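Local coordinates for protein endoglucanase, family GH5 (Zobellia galactanivorans, PDB 6GL2) that hydrolyses hemicelluloses, probably including mixed-linked glucan, as a glycoside hydrolase of family GH5, at residues A[61-66]-A[273-278]; A[307-312]-A[319-324]; A[317-320]-A[325-328]. All coordinates share one frame; numbering follows the deposited sequence.

In the fold
Interaction 1 is deep in the barrel, its centre about 5 Å from the centre of the chain. It joins strand 61-64 to strand 271-276 inside the barrel, by a single buried salt bridge. Interactions 2 and 3 lie farther out, with centres about 17 and 20 Å from that of the chain. Both fold the long loop between strand 304-307 and helix 329-336 on itself, and they share F319 and N320. Interaction 2 is buried and mostly polar, with a carboxylate, a guanidinium and bridging waters. Interaction 3 is only partly buried and joins backbone bonds to aromatic packing. Interaction 1 touches interaction 2 where W276 meets W307 and W308.

Interaction 1 (A[61-66]-A[273-278]); sequences TLRLPV and MGEWGS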
ATOM      1  N   THR A  61      -0.428   7.582  -9.415  1.00  9.04           N
ATOM      2  CA  THR A  61       0.329   7.049  -8.252  1.00  9.00           C
ATOM      3  C   THR A  61       0.806   5.638  -8.563  1.00  7.54           C
ATOM      4  O   THR A  61       0.056   4.821  -9.080  1.00  8.21           O
ATOM      5  CB  THR A  61      -0.449   7.026  -6.954  1.00  9.27           C
ATOM      6  OG1 THR A  61      -0.786   8.381  -6.613  1.00  9.68           O
ATOM      7  CG2 THR A  61       0.254   6.423  -5.760  1.00  9.30           C
ATOM      8  N   LEU A  62       2.112   5.387  -8.378  1.00  7.66           N
ATOM      9  CA  LEU A  62       2.706   4.094  -8.330  1.00  7.42           C
ATOM     10  C   LEU A  62       2.915   3.678  -6.895  1.00  6.38           C
ATOM     11  O   LEU A  62       3.593   4.348  -6.127  1.00  8.13           O
ATOM     12  CB  LEU A  62       4.058   4.056  -9.027  1.00  8.15           C
ATOM     13  CG  LEU A  62       4.760   2.683  -9.065  1.00  7.43           C
ATOM     14  CD1 LEU A  62       4.041   1.729  -9.960  1.00 10.36           C
ATOM     15  CD2 LEU A  62       6.244   2.818  -9.403  1.00  9.79           C
ATOM     16  N   ARG A  63       2.348   2.523  -6.497  1.00  7.54           N
ATOM     17  CA  ARG A  63       2.725   1.941  -5.219  1.00  6.77           C
ATOM     18  C   ARG A  63       3.826   0.857  -5.534  1.00  7.34           C
ATOM     19  O   ARG A  63       3.653   0.048  -6.445  1.00  7.78           O
ATOM     20  CB  ARG A  63       1.545   1.313  -4.454  1.00  7.36           C
ATOM     21  CG  ARG A  63       1.925   0.697  -3.103  1.00  7.62           C
ATOM     22  CD  ARG A  63       0.721   0.584  -2.220  1.00  7.89           C
ATOM     23  NE  ARG A  63       0.940  -0.069  -0.919  1.00  7.92           N
ATOM     24  CZ  ARG A  63       0.757  -1.379  -0.692  1.00  7.10           C
ATOM     25  NH1 ARG A  63       0.476  -2.202  -1.625  1.00  8.44           N
ATOM     26  NH2 ARG A  63       0.788  -1.799   0.559  1.00  7.74           N
ATOM     27  N   LEU A  64       4.939   1.031  -4.849  1.00  7.28           N
ATOM     28  CA  LEU A  64       6.175   0.277  -5.040  1.00  7.13           C
ATOM     29  C   LEU A  64       6.416  -0.510  -3.764  1.00  7.01           C
ATOM     30  O   LEU A  64       7.183  -0.122  -2.863  1.00  7.30           O
ATOM     31  CB  LEU A  64       7.325   1.301  -5.312  1.00  7.56           C
ATOM     32  CG  LEU A  64       8.711   0.720  -5.485  1.00  9.04           C
ATOM     33  CD1 LEU A  64       8.679  -0.434  -6.486  1.00 11.06           C
ATOM     34  CD2 LEU A  64       9.657   1.882  -5.911  1.00  9.14           C
ATOM     35  N   PRO A  65       5.730  -1.676  -3.677  1.00  6.97           N
ATOM     36  CA  PRO A  65       5.931  -2.462  -2.443  1.00  7.70           C
ATOM     37  C   PRO A  65       7.310  -3.156  -2.468  1.00  6.85           C
ATOM     38  O   PRO A  65       7.795  -3.580  -3.490  1.00  8.15           O
ATOM     39  CB  PRO A  65       4.792  -3.477  -2.597  1.00  7.70           C
ATOM     40  CG  PRO A  65       4.542  -3.617  -4.048  1.00  7.54           C
ATOM     41  CD  PRO A  65       4.789  -2.267  -4.573  1.00  6.68           C
ATOM     42  N   VAL A  66       7.939  -3.111  -1.296  1.00  6.57           N
ATOM     43  CA  VAL A  66       9.301  -3.665  -1.253  1.00  6.68           C
ATOM     44  C   VAL A  66       9.367  -4.541  -0.023  1.00  6.88           C
ATOM     45  O   VAL A  66       9.023  -4.171   1.106  1.00  8.04           O
ATOM     46  CB  VAL A  66      10.357  -2.532  -1.063  1.00  6.92           C
ATOM     47  CG1 VAL A  66      11.767  -3.106  -0.981  1.00  7.80           C
ATOM     48  CG2 VAL A  66      10.288  -1.517  -2.221  1.00  8.11           C
ATOM     49  N   MET A 273      -6.619   3.774  -0.210  1.00  8.37           N
ATOM     50  CA  MET A 273      -6.955   2.377  -0.367  1.00  8.22           C
ATOM     51  C   MET A 273      -5.836   1.733  -1.170  1.00  8.59           C
ATOM     52  O   MET A 273      -5.860   1.655  -2.366  1.00  9.11           O
ATOM     53  CB  MET A 273      -8.265   2.181  -1.106  1.00  8.88           C
ATOM     54  CG  MET A 273      -8.752   0.764  -1.065  1.00  9.57           C
ATOM     55  SD  MET A 273      -9.361   0.212   0.509  1.00 12.06           S
ATOM     56  CE  MET A 273     -10.934   1.027   0.600  1.00 12.65           C
ATOM     57  N   GLY A 274      -4.790   1.361  -0.437  1.00  8.82           N
ATOM     58  CA  GLY A 274      -3.488   1.073  -1.070  1.00  9.52           C
ATOM     59  C   GLY A 274      -3.483  -0.272  -1.774  1.00  9.24           C
ATOM     60  O   GLY A 274      -2.611  -0.480  -2.655  1.00  7.97           O
ATOM     61  N   GLU A 275      -4.476  -1.120  -1.540  1.00  8.05           N
ATOM     62  CA  GLU A 275      -4.751  -2.268  -2.346  1.00  8.74           C
ATOM     63  C   GLU A 275      -6.233  -2.536  -2.374  1.00  9.05           C
ATOM     64  O   GLU A 275      -6.934  -2.406  -1.347  1.00  9.43           O
ATOM     65  CB  GLU A 275      -4.119  -3.589  -1.813  1.00  8.48           C
ATOM     66  CG  GLU A 275      -2.607  -3.506  -1.698  1.00  8.95           C
ATOM     67  CD  GLU A 275      -2.001  -4.767  -1.106  1.00  9.34           C
ATOM     68  OE1 GLU A 275      -2.654  -5.815  -0.997  1.00 10.56           O
ATOM     69  OE2 GLU A 275      -0.763  -4.701  -0.759  1.00  9.96           O
ATOM     70  N   TRP A 276      -6.694  -2.998  -3.533  1.00  8.22           N
ATOM     71  CA  TRP A 276      -8.024  -3.567  -3.785  1.00  8.20           C
ATOM     72  C   TRP A 276      -7.959  -4.177  -5.159  1.00  8.71           C
ATOM     73  O   TRP A 276      -6.931  -4.058  -5.854  1.00  9.37           O
ATOM     74  CB  TRP A 276      -9.124  -2.483  -3.726  1.00  8.52           C
ATOM     75  CG  TRP A 276      -9.012  -1.515  -4.824  1.00  8.95           C
ATOM     76  CD1 TRP A 276      -8.106  -0.464  -4.939  1.00  9.62           C
ATOM     77  CD2 TRP A 276      -9.755  -1.503  -6.043  1.00  9.76           C
ATOM     78  NE1 TRP A 276      -8.270   0.174  -6.133  1.00  9.53           N
ATOM     79  CE2 TRP A 276      -9.272  -0.402  -6.836  1.00  9.38           C
ATOM     80  CE3 TRP A 276     -10.851  -2.196  -6.489  1.00  9.55           C
ATOM     81  CZ2 TRP A 276      -9.854  -0.061  -8.072  1.00  9.92           C
ATOM     82  CZ3 TRP A 276     -11.417  -1.901  -7.742  1.00  9.47           C
ATOM     83  CH2 TRP A 276     -10.953  -0.805  -8.495  1.00 10.03           C
ATOM     84  N   GLY A 277      -9.035  -4.847  -5.579  1.00  8.62           N
ATOM     85  CA  GLY A 277      -9.190  -5.400  -6.888  1.00  9.36           C
ATOM     86  C   GLY A 277      -9.797  -6.764  -6.855  1.00 10.28           C
ATOM     87  O   GLY A 277     -10.285  -7.174  -5.790  1.00 10.92           O
ATOM     88  N   SER A 278      -9.894  -7.387  -8.023  1.00 10.46           N
ATOM     89  CA  SER A 278     -10.500  -8.725  -8.085  1.00 11.41           C
ATOM     90  C   SER A 278      -9.634  -9.645  -8.855  1.00 11.66           C
ATOM     91  O   SER A 278      -9.038  -9.244  -9.843  1.00 11.80           O
ATOM     92  CB  SER A 278     -11.932  -8.650  -8.711  1.00 11.23           C
ATOM     93  OG  SER A 278     -11.851  -8.098 -10.003  1.00 12.60           O
TER
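R63 and E275 meet because both side chains run out extended from their strands. In R63 the CG stands opposite the backbone N (chi1 -180°), and the chain stays straight as far as NE. E275 has CG opposite its carbonyl carbon (chi1 -59°) and is extended beyond it, so the carboxylate comes closer to R63 than the start of the side chain suggests. The two side chains cross at about a right angle. R63 NH1 donates to E275 OE2 at 2.9 Å, in a salt bridge with an N-H...O angle of 152°. OE2 is met on its anti lone pair, away from OE1. E275 OE2 comes to the edge of the guanidinium, a little out of its plane. Nearer the R63 backbone, its CD passes G274 O at 3.5 Å. E275 CG also approaches R63 NH1, at 3.3 Å. The segments belong to the second and seventh strands of the eight-stranded TIM barrel, so the bridge lies inside the barrel and links them past strands 304-307 and 24-26. In GH5 enzymes the nucleophile is a glutamate at the end of the seventh strand. The position of E275 is consistent with that role. R63 has further partners that fix the rotation of its guanidinium: NH1 also donates to N26 OD1, and NH2 reaches E148 in a salt bridge and N151 OD1. The other carboxylate oxygen, E275 OE1, is bonded to Y229 OH. A leucine in place of R63 would probably leave E275 OE2 without its charged mate, E148 without a counter-charge from this side, and the E275 carboxylate freer to turn. N26 ND2 donates to G274 O, so the same asparagine serves both segments. Strand 101-105 lines the neighbouring side, where N105 touches R63 and P65.

Interaction 2 (A[307-312]-A[319-324]); sequences WWDNGN and FNRNTL
D309 and R321 form the charged part of this contact. The salt bridge is a long one: R321 NH2 gives D309 OD1 a weak hydrogen bond of 3.5 Å. The two side chains run alongside each other, pointing opposite ways, with carboxylate and guanidinium planes 41° apart. D309 O sits at the edge of the guanidinium, in its plane. G311 CA lies over one face, 4.0 Å from R321 CZ. The arginine reaches this place because its chain is extended from CG to NE. Its NH2 also donates to G28 O, outside the two segments.

The carboxylate of D309 collects backbone amides as well. F319 N donates to OD2 at 3.2 Å, on the syn lone pair, and I318 N bonds to the same oxygen. G311 N donates to OD1 at 2.8 Å, which makes an Asx turn. N310 forms a second one, its OD1 accepting from N312 N. These bonds grip both carboxylate oxygens and hold the group against rotation.

Three waters bridge the segments. Water 1 donates to D309 OD1 at 2.6 Å and to F319 O, and accepts from R321 NE at 2.8 Å, so it doubles the weak salt bridge. Water 2 joins G311 O to R321 N. Water 3 links F319 O to G311 O, the latter weakly. Backbone amides and water 1 probably help to satisfy the D309 carboxylate in this buried place.

Both segments belong to the long loop that follows strand 304-307, the eighth strand of the TIM barrel. R321 and F319 both touch W25 of strand 24-26; on helix 48-57 R321 meets M50, and F319 meets E53 and I54. W307 packs on I331 and I335 of helix 329-336.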
ATOM      1  N   TRP A 307      -5.153  -0.097  -7.392  1.00  8.49           N
ATOM      2  CA  TRP A 307      -5.380  -1.461  -7.793  1.00  7.83           C
ATOM      3  C   TRP A 307      -4.181  -2.361  -7.550  1.00  7.62           C
ATOM      4  O   TRP A 307      -3.007  -1.959  -7.833  1.00  8.03           O
ATOM      5  CB  TRP A 307      -5.701  -1.491  -9.305  1.00  7.67           C
ATOM      6  CG  TRP A 307      -5.889  -2.844  -9.914  1.00  8.33           C
ATOM      7  CD1 TRP A 307      -4.917  -3.721 -10.397  1.00  8.54           C
ATOM      8  CD2 TRP A 307      -7.133  -3.554 -10.111  1.00  8.44           C
ATOM      9  NE1 TRP A 307      -5.480  -4.863 -10.859  1.00  8.42           N
ATOM     10  CE2 TRP A 307      -6.806  -4.850 -10.656  1.00  8.01           C
ATOM     11  CE3 TRP A 307      -8.484  -3.278  -9.814  1.00  8.42           C
ATOM     12  CZ2 TRP A 307      -7.763  -5.763 -11.025  1.00  8.85           C
ATOM     13  CZ3 TRP A 307      -9.433  -4.213 -10.188  1.00  9.30           C
ATOM     14  CH2 TRP A 307      -9.074  -5.417 -10.762  1.00  8.77           C
ATOM     15  N   TRP A 308      -4.343  -3.577  -6.971  1.00  7.25           N
ATOM     16  CA  TRP A 308      -3.307  -4.575  -6.826  1.00  7.12           C
ATOM     17  C   TRP A 308      -3.086  -5.320  -8.096  1.00  7.41           C
ATOM     18  O   TRP A 308      -3.971  -6.009  -8.572  1.00  8.40           O
ATOM     19  CB  TRP A 308      -3.638  -5.583  -5.662  1.00  7.49           C
ATOM     20  CG  TRP A 308      -2.626  -6.604  -5.520  1.00  8.18           C
ATOM     21  CD1 TRP A 308      -2.703  -7.926  -5.793  1.00  8.51           C
ATOM     22  CD2 TRP A 308      -1.287  -6.374  -5.025  1.00  8.61           C
ATOM     23  NE1 TRP A 308      -1.516  -8.524  -5.596  1.00  8.55           N
ATOM     24  CE2 TRP A 308      -0.628  -7.639  -5.068  1.00  8.36           C
ATOM     25  CE3 TRP A 308      -0.615  -5.289  -4.535  1.00  8.11           C
ATOM     26  CZ2 TRP A 308       0.703  -7.775  -4.700  1.00  8.73           C
ATOM     27  CZ3 TRP A 308       0.703  -5.435  -4.114  1.00  7.54           C
ATOM     28  CH2 TRP A 308       1.323  -6.680  -4.152  1.00  8.60           C
ATOM     29  N   ASP A 309      -1.879  -5.187  -8.662  1.00  7.84           N
ATOM     30  CA  ASP A 309      -1.526  -5.896  -9.930  1.00  8.24           C
ATOM     31  C   ASP A 309      -0.321  -6.757  -9.652  1.00  7.26           C
ATOM     32  O   ASP A 309       0.721  -6.228  -9.238  1.00  8.44           O
ATOM     33  CB  ASP A 309      -1.235  -4.870 -11.038  1.00  8.02           C
ATOM     34  CG  ASP A 309      -0.978  -5.502 -12.379  1.00  7.79           C
ATOM     35  OD1 ASP A 309      -0.126  -6.458 -12.404  1.00  7.61           O
ATOM     36  OD2 ASP A 309      -1.525  -5.116 -13.449  1.00  8.11           O
ATOM     37  N   ASN A 310      -0.430  -8.082  -9.701  1.00  7.57           N
ATOM     38  CA  ASN A 310       0.667  -8.955  -9.441  1.00  8.45           C
ATOM     39  C   ASN A 310       1.369  -9.478 -10.627  1.00  8.46           C
ATOM     40  O   ASN A 310       2.209 -10.421 -10.530  1.00  8.60           O
ATOM     41  CB  ASN A 310       0.270 -10.090  -8.459  1.00  8.66           C
ATOM     42  CG  ASN A 310      -0.662 -11.070  -9.025  1.00  8.03           C
ATOM     43  OD1 ASN A 310      -1.112 -10.963 -10.160  1.00  9.04           O
ATOM     44  ND2 ASN A 310      -0.930 -12.128  -8.272  1.00 11.23           N
ATOM     45  N   GLY A 311       1.024  -8.965 -11.802  1.00  8.04           N
ATOM     46  CA  GLY A 311       1.708  -9.364 -13.040  1.00  8.70           C
ATOM     47  C   GLY A 311       1.131 -10.554 -13.676  1.00  9.56           C
ATOM     48  O   GLY A 311       1.468 -10.844 -14.867  1.00 11.92           O
ATOM     49  N   ASN A 312       0.300 -11.305 -12.993  1.00  9.10           N
ATOM     50  CA  ASN A 312      -0.195 -12.622 -13.460  1.00  9.99           C
ATOM     51  C   ASN A 312      -1.614 -12.438 -13.985  1.00  9.59           C
ATOM     52  O   ASN A 312      -2.546 -12.097 -13.266  1.00  9.17           O
ATOM     53  CB  ASN A 312      -0.141 -13.647 -12.325  1.00  9.55           C
ATOM     54  CG  ASN A 312      -0.608 -14.987 -12.762  1.00  9.94           C
ATOM     55  OD1 ASN A 312      -1.403 -15.170 -13.680  1.00 11.31           O
ATOM     56  ND2 ASN A 312      -0.079 -16.037 -12.128  1.00 10.50           N
ATOM     57  N   PHE A 319      -1.887  -5.381 -16.574  1.00  9.29           N
ATOM     58  CA  PHE A 319      -0.815  -4.916 -17.497  1.00  8.99           C
ATOM     59  C   PHE A 319       0.125  -6.076 -17.775  1.00  9.77           C
ATOM     60  O   PHE A 319       0.484  -6.796 -16.859  1.00  9.37           O
ATOM     61  CB  PHE A 319      -0.067  -3.791 -16.832  1.00  9.16           C
ATOM     62  CG  PHE A 319       1.095  -3.242 -17.643  1.00  9.42           C
ATOM     63  CD1 PHE A 319       0.890  -2.695 -18.914  1.00  9.22           C
ATOM     64  CD2 PHE A 319       2.375  -3.337 -17.210  1.00  9.64           C
ATOM     65  CE1 PHE A 319       1.956  -2.207 -19.643  1.00 10.16           C
ATOM     66  CE2 PHE A 319       3.438  -2.842 -17.977  1.00 10.01           C
ATOM     67  CZ  PHE A 319       3.245  -2.287 -19.196  1.00  9.84           C
ATOM     68  N   ASN A 320       0.516  -6.263 -19.059  1.00 10.32           N
ATOM     69  CA  ASN A 320       1.442  -7.266 -19.417  1.00  8.98           C
ATOM     70  C   ASN A 320       2.871  -6.682 -19.448  1.00  9.77           C
ATOM     71  O   ASN A 320       3.245  -5.920 -20.341  1.00  9.82           O
ATOM     72  CB  ASN A 320       1.117  -7.857 -20.796  1.00 10.48           C
ATOM     73  CG  ASN A 320       1.954  -9.028 -21.102  1.00 11.04           C
ATOM     74  OD1 ASN A 320       3.131  -9.110 -20.843  1.00 11.16           O
ATOM     75  ND2 ASN A 320       1.339  -9.997 -21.883  1.00 13.83           N
ATOM     76  N   ARG A 321       3.641  -6.959 -18.415  1.00  8.85           N
ATOM     77  CA  ARG A 321       5.012  -6.421 -18.287  1.00  9.52           C
ATOM     78  C   ARG A 321       5.966  -6.960 -19.340  1.00 10.06           C
ATOM     79  O   ARG A 321       6.965  -6.235 -19.603  1.00 10.92           O
ATOM     80  CB  ARG A 321       5.550  -6.714 -16.858  1.00  9.07           C
ATOM     81  CG  ARG A 321       4.696  -6.108 -15.791  1.00  9.58           C
ATOM     82  CD  ARG A 321       5.190  -6.413 -14.412  1.00  8.71           C
ATOM     83  NE  ARG A 321       4.143  -6.146 -13.438  1.00  8.18           N
ATOM     84  CZ  ARG A 321       4.243  -6.379 -12.112  1.00  8.09           C
ATOM     85  NH1 ARG A 321       5.400  -6.692 -11.543  1.00  8.16           N
ATOM     86  NH2 ARG A 321       3.163  -6.272 -11.372  1.00  8.02           N
ATOM     87  N   ASN A 322       5.659  -8.104 -19.895  1.00 10.06           N
ATOM     88  CA  ASN A 322       6.564  -8.693 -20.911  1.00 11.79           C
ATOM     89  C   ASN A 322       6.336  -8.135 -22.306  1.00 11.20           C
ATOM     90  O   ASN A 322       7.306  -7.952 -23.038  1.00 14.55           O
ATOM     91  CB  ASN A 322       6.359 -10.180 -20.939  1.00 13.46           C
ATOM     92  CG  ASN A 322       6.913 -10.875 -19.660  1.00 18.27           C
ATOM     93  OD1 ASN A 322       6.232 -11.619 -19.028  1.00 27.39           O
ATOM     94  ND2 ASN A 322       8.084 -10.489 -19.300  1.00 19.47           N
ATOM     95  N   THR A 323       5.150  -7.684 -22.614  1.00  9.63           N
ATOM     96  CA  THR A 323       4.866  -7.164 -23.946  1.00 10.54           C
ATOM     97  C   THR A 323       4.547  -5.689 -23.964  1.00 11.53           C
ATOM     98  O   THR A 323       4.490  -5.078 -25.027  1.00 13.20           O
ATOM     99  CB  THR A 323       3.651  -7.873 -24.519  1.00 11.38           C
ATOM    100  OG1 THR A 323       2.470  -7.462 -23.835  1.00 11.89           O
ATOM    101  CG2 THR A 323       3.769  -9.397 -24.558  1.00 12.42           C
ATOM    102  N   LEU A 324       4.399  -5.059 -22.790  1.00 10.37           N
ATOM    103  CA  LEU A 324       4.040  -3.674 -22.676  1.00  9.55           C
ATOM    104  C   LEU A 324       2.663  -3.329 -23.153  1.00 10.16           C
ATOM    105  O   LEU A 324       2.389  -2.168 -23.350  1.00 14.83           O
ATOM    106  CB  LEU A 324       5.116  -2.712 -23.174  1.00 11.27           C
ATOM    107  CG  LEU A 324       6.522  -2.983 -22.685  1.00 11.22           C
ATOM    108  CD1 LEU A 324       7.562  -2.105 -23.429  1.00 13.04           C
ATOM    109  CD2 LEU A 324       6.635  -2.885 -21.192  1.00 11.15           C
TER
HETATM  110  O   HOH W   1       1.538  -6.142 -14.431  1.00  8.67           O
HETATM  111  O   HOH W   2       2.965  -9.320 -16.774  1.00 13.94           O
HETATM  112  O   HOH W   3      -0.662  -9.200 -16.241  1.00 17.26           O

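Interaction 3 (A[317-320]-A[325-328]); sequences GIFN and EWNY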
ATOM      1  N   GLY A 317      -3.214  -9.415 -12.590  1.00  9.55           N
ATOM      2  CA  GLY A 317      -2.470  -8.670 -13.566  1.00  9.17           C
ATOM      3  C   GLY A 317      -3.377  -8.118 -14.681  1.00  8.90           C
ATOM      4  O   GLY A 317      -4.096  -8.890 -15.383  1.00 11.56           O
ATOM      5  N   ILE A 318      -3.399  -6.824 -14.812  1.00  8.23           N
ATOM      6  CA  ILE A 318      -4.092  -6.133 -15.888  1.00  8.21           C
ATOM      7  C   ILE A 318      -3.173  -5.506 -16.927  1.00  8.41           C
ATOM      8  O   ILE A 318      -3.590  -5.285 -18.073  1.00  9.43           O
ATOM      9  CB  ILE A 318      -5.142  -5.112 -15.381  1.00  8.24           C
ATOM     10  CG1 ILE A 318      -4.488  -3.988 -14.597  1.00  8.15           C
ATOM     11  CG2 ILE A 318      -6.134  -5.831 -14.456  1.00  9.05           C
ATOM     12  CD1 ILE A 318      -5.467  -2.885 -14.242  1.00  9.07           C
ATOM     13  N   PHE A 319      -1.887  -5.381 -16.574  1.00  9.29           N
ATOM     14  CA  PHE A 319      -0.815  -4.916 -17.497  1.00  8.99           C
ATOM     15  C   PHE A 319       0.125  -6.076 -17.775  1.00  9.77           C
ATOM     16  O   PHE A 319       0.484  -6.796 -16.859  1.00  9.37           O
ATOM     17  CB  PHE A 319      -0.067  -3.791 -16.832  1.00  9.16           C
ATOM     18  CG  PHE A 319       1.095  -3.242 -17.643  1.00  9.42           C
ATOM     19  CD1 PHE A 319       0.890  -2.695 -18.914  1.00  9.22           C
ATOM     20  CD2 PHE A 319       2.375  -3.337 -17.210  1.00  9.64           C
ATOM     21  CE1 PHE A 319       1.956  -2.207 -19.643  1.00 10.16           C
ATOM     22  CE2 PHE A 319       3.438  -2.842 -17.977  1.00 10.01           C
ATOM     23  CZ  PHE A 319       3.245  -2.287 -19.196  1.00  9.84           C
ATOM     24  N   ASN A 320       0.516  -6.263 -19.059  1.00 10.32           N
ATOM     25  CA  ASN A 320       1.442  -7.266 -19.417  1.00  8.98           C
ATOM     26  C   ASN A 320       2.871  -6.682 -19.448  1.00  9.77           C
ATOM     27  O   ASN A 320       3.245  -5.920 -20.341  1.00  9.82           O
ATOM     28  CB  ASN A 320       1.117  -7.857 -20.796  1.00 10.48           C
ATOM     29  CG  ASN A 320       1.954  -9.028 -21.102  1.00 11.04           C
ATOM     30  OD1 ASN A 320       3.131  -9.110 -20.843  1.00 11.16           O
ATOM     31  ND2 ASN A 320       1.339  -9.997 -21.883  1.00 13.83           N
ATOM     32  N   GLU A 325       1.805  -4.301 -23.357  1.00 11.61           N
ATOM     33  CA  GLU A 325       0.403  -4.133 -23.644  1.00 11.56           C
ATOM     34  C   GLU A 325      -0.423  -4.330 -22.398  1.00 12.55           C
ATOM     35  O   GLU A 325       0.002  -4.958 -21.415  1.00 13.83           O
ATOM     36  CB  GLU A 325      -0.019  -5.151 -24.714  1.00 12.88           C
ATOM     37  CG  GLU A 325       0.777  -5.104 -26.014  1.00 13.73           C
ATOM     38  CD  GLU A 325       0.500  -3.923 -26.840  1.00 16.51           C
ATOM     39  OE1 GLU A 325      -0.348  -3.096 -26.552  1.00 15.24           O
ATOM     40  OE2 GLU A 325       1.109  -3.782 -27.975  1.00 18.59           O
ATOM     41  N   TRP A 326      -1.656  -3.857 -22.387  1.00 10.79           N
ATOM     42  CA  TRP A 326      -2.625  -4.148 -21.350  1.00 10.29           C
ATOM     43  C   TRP A 326      -3.350  -5.390 -21.656  1.00 10.88           C
ATOM     44  O   TRP A 326      -3.903  -5.603 -22.749  1.00 12.11           O
ATOM     45  CB  TRP A 326      -3.606  -2.992 -21.180  1.00 10.94           C
ATOM     46  CG  TRP A 326      -2.884  -1.773 -20.681  1.00 10.61           C
ATOM     47  CD1 TRP A 326      -2.219  -0.797 -21.425  1.00 11.40           C
ATOM     48  CD2 TRP A 326      -2.677  -1.373 -19.316  1.00  9.97           C
ATOM     49  NE1 TRP A 326      -1.581   0.084 -20.631  1.00 10.54           N
ATOM     50  CE2 TRP A 326      -1.874  -0.190 -19.331  1.00 10.44           C
ATOM     51  CE3 TRP A 326      -3.131  -1.843 -18.052  1.00 10.16           C
ATOM     52  CZ2 TRP A 326      -1.450   0.425 -18.197  1.00 10.02           C
ATOM     53  CZ3 TRP A 326      -2.683  -1.255 -16.936  1.00 10.05           C
ATOM     54  CH2 TRP A 326      -1.856  -0.090 -16.983  1.00 10.66           C
ATOM     55  N   ASN A 327      -3.426  -6.315 -20.703  1.00 10.70           N
ATOM     56  CA  ASN A 327      -4.276  -7.484 -20.804  1.00 11.87           C
ATOM     57  C   ASN A 327      -5.741  -7.061 -20.715  1.00 10.76           C
ATOM     58  O   ASN A 327      -6.588  -7.547 -21.450  1.00 11.85           O
ATOM     59  CB  ASN A 327      -3.872  -8.520 -19.716  1.00 12.96           C
ATOM     60  CG  ASN A 327      -2.407  -9.071 -19.916  1.00 14.74           C
ATOM     61  OD1 ASN A 327      -1.968  -9.213 -21.005  1.00 19.69           O
ATOM     62  ND2 ASN A 327      -1.657  -9.157 -18.845  1.00 20.30           N
ATOM     63  N   TYR A 328      -6.054  -6.176 -19.769  1.00 11.10           N
ATOM     64  CA  TYR A 328      -7.368  -5.696 -19.480  1.00  9.67           C
ATOM     65  C   TYR A 328      -7.485  -4.193 -19.431  1.00 10.88           C
ATOM     66  O   TYR A 328      -7.623  -3.580 -18.367  1.00 10.76           O
ATOM     67  CB  TYR A 328      -7.976  -6.346 -18.226  1.00 10.99           C
ATOM     68  CG  TYR A 328      -8.104  -7.853 -18.353  1.00 10.58           C
ATOM     69  CD1 TYR A 328      -9.018  -8.374 -19.269  1.00 10.27           C
ATOM     70  CD2 TYR A 328      -7.373  -8.772 -17.608  1.00 11.17           C
ATOM     71  CE1 TYR A 328      -9.174  -9.712 -19.422  1.00 10.73           C
ATOM     72  CE2 TYR A 328      -7.488 -10.152 -17.765  1.00 10.71           C
ATOM     73  CZ  TYR A 328      -8.394 -10.633 -18.721  1.00 12.04           C
ATOM     74  OH  TYR A 328      -8.511 -12.012 -18.814  1.00 14.04           O
TER
HETATM   75  O   HOH W   3      -0.662  -9.200 -16.241  1.00 17.26           O
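I318 O is gripped by two backbone amides. Y328 N donates to it at 3.1 Å in a straight bond (173°), on a lone pair in the carbonyl plane. N327 N comes to 2.8 Å, but its bond is bent and weak. Farther along, N320 N donates to E325 O at 2.7 Å, nearly head-on to the carbonyl. Between these bonds F319 and W326 are joined in a single beta bridge. The chain thus doubles back on itself in antiparallel fashion.

The F319 and W326 side chains pack beside this bridge. The edge of F319 is turned to the face of W326, with ring planes 53° apart. F319 CD1 sits over the centre of the indole, 3.7 Å above its plane. F319 CB adds a CH-pi contact over the six-membered ring. I318 takes up the end of the indole, its CG1 4.0 Å from W326 CZ3. This branch lies between the backbone N and the carbonyl carbon (chi1 64°), a crowded position. I54 and M57 of helix 48-57 and A332 of helix 329-336 also touch W326.

N327 turns toward the other segment, and its OD1 lies 3.4 Å from N320 CB. N320 OD1 is instead bonded to T323 N, in an Asx motif. N327 ND2 gives a weak bond to water 3, which ties this side chain to F319 O. Y328 then holds the N-cap position of helix 329-336.

The backbone bonds fix how the two segments pair, leaving the apolar side chains of I318, F319 and W326 to pack against helices 48-57 and 329-336.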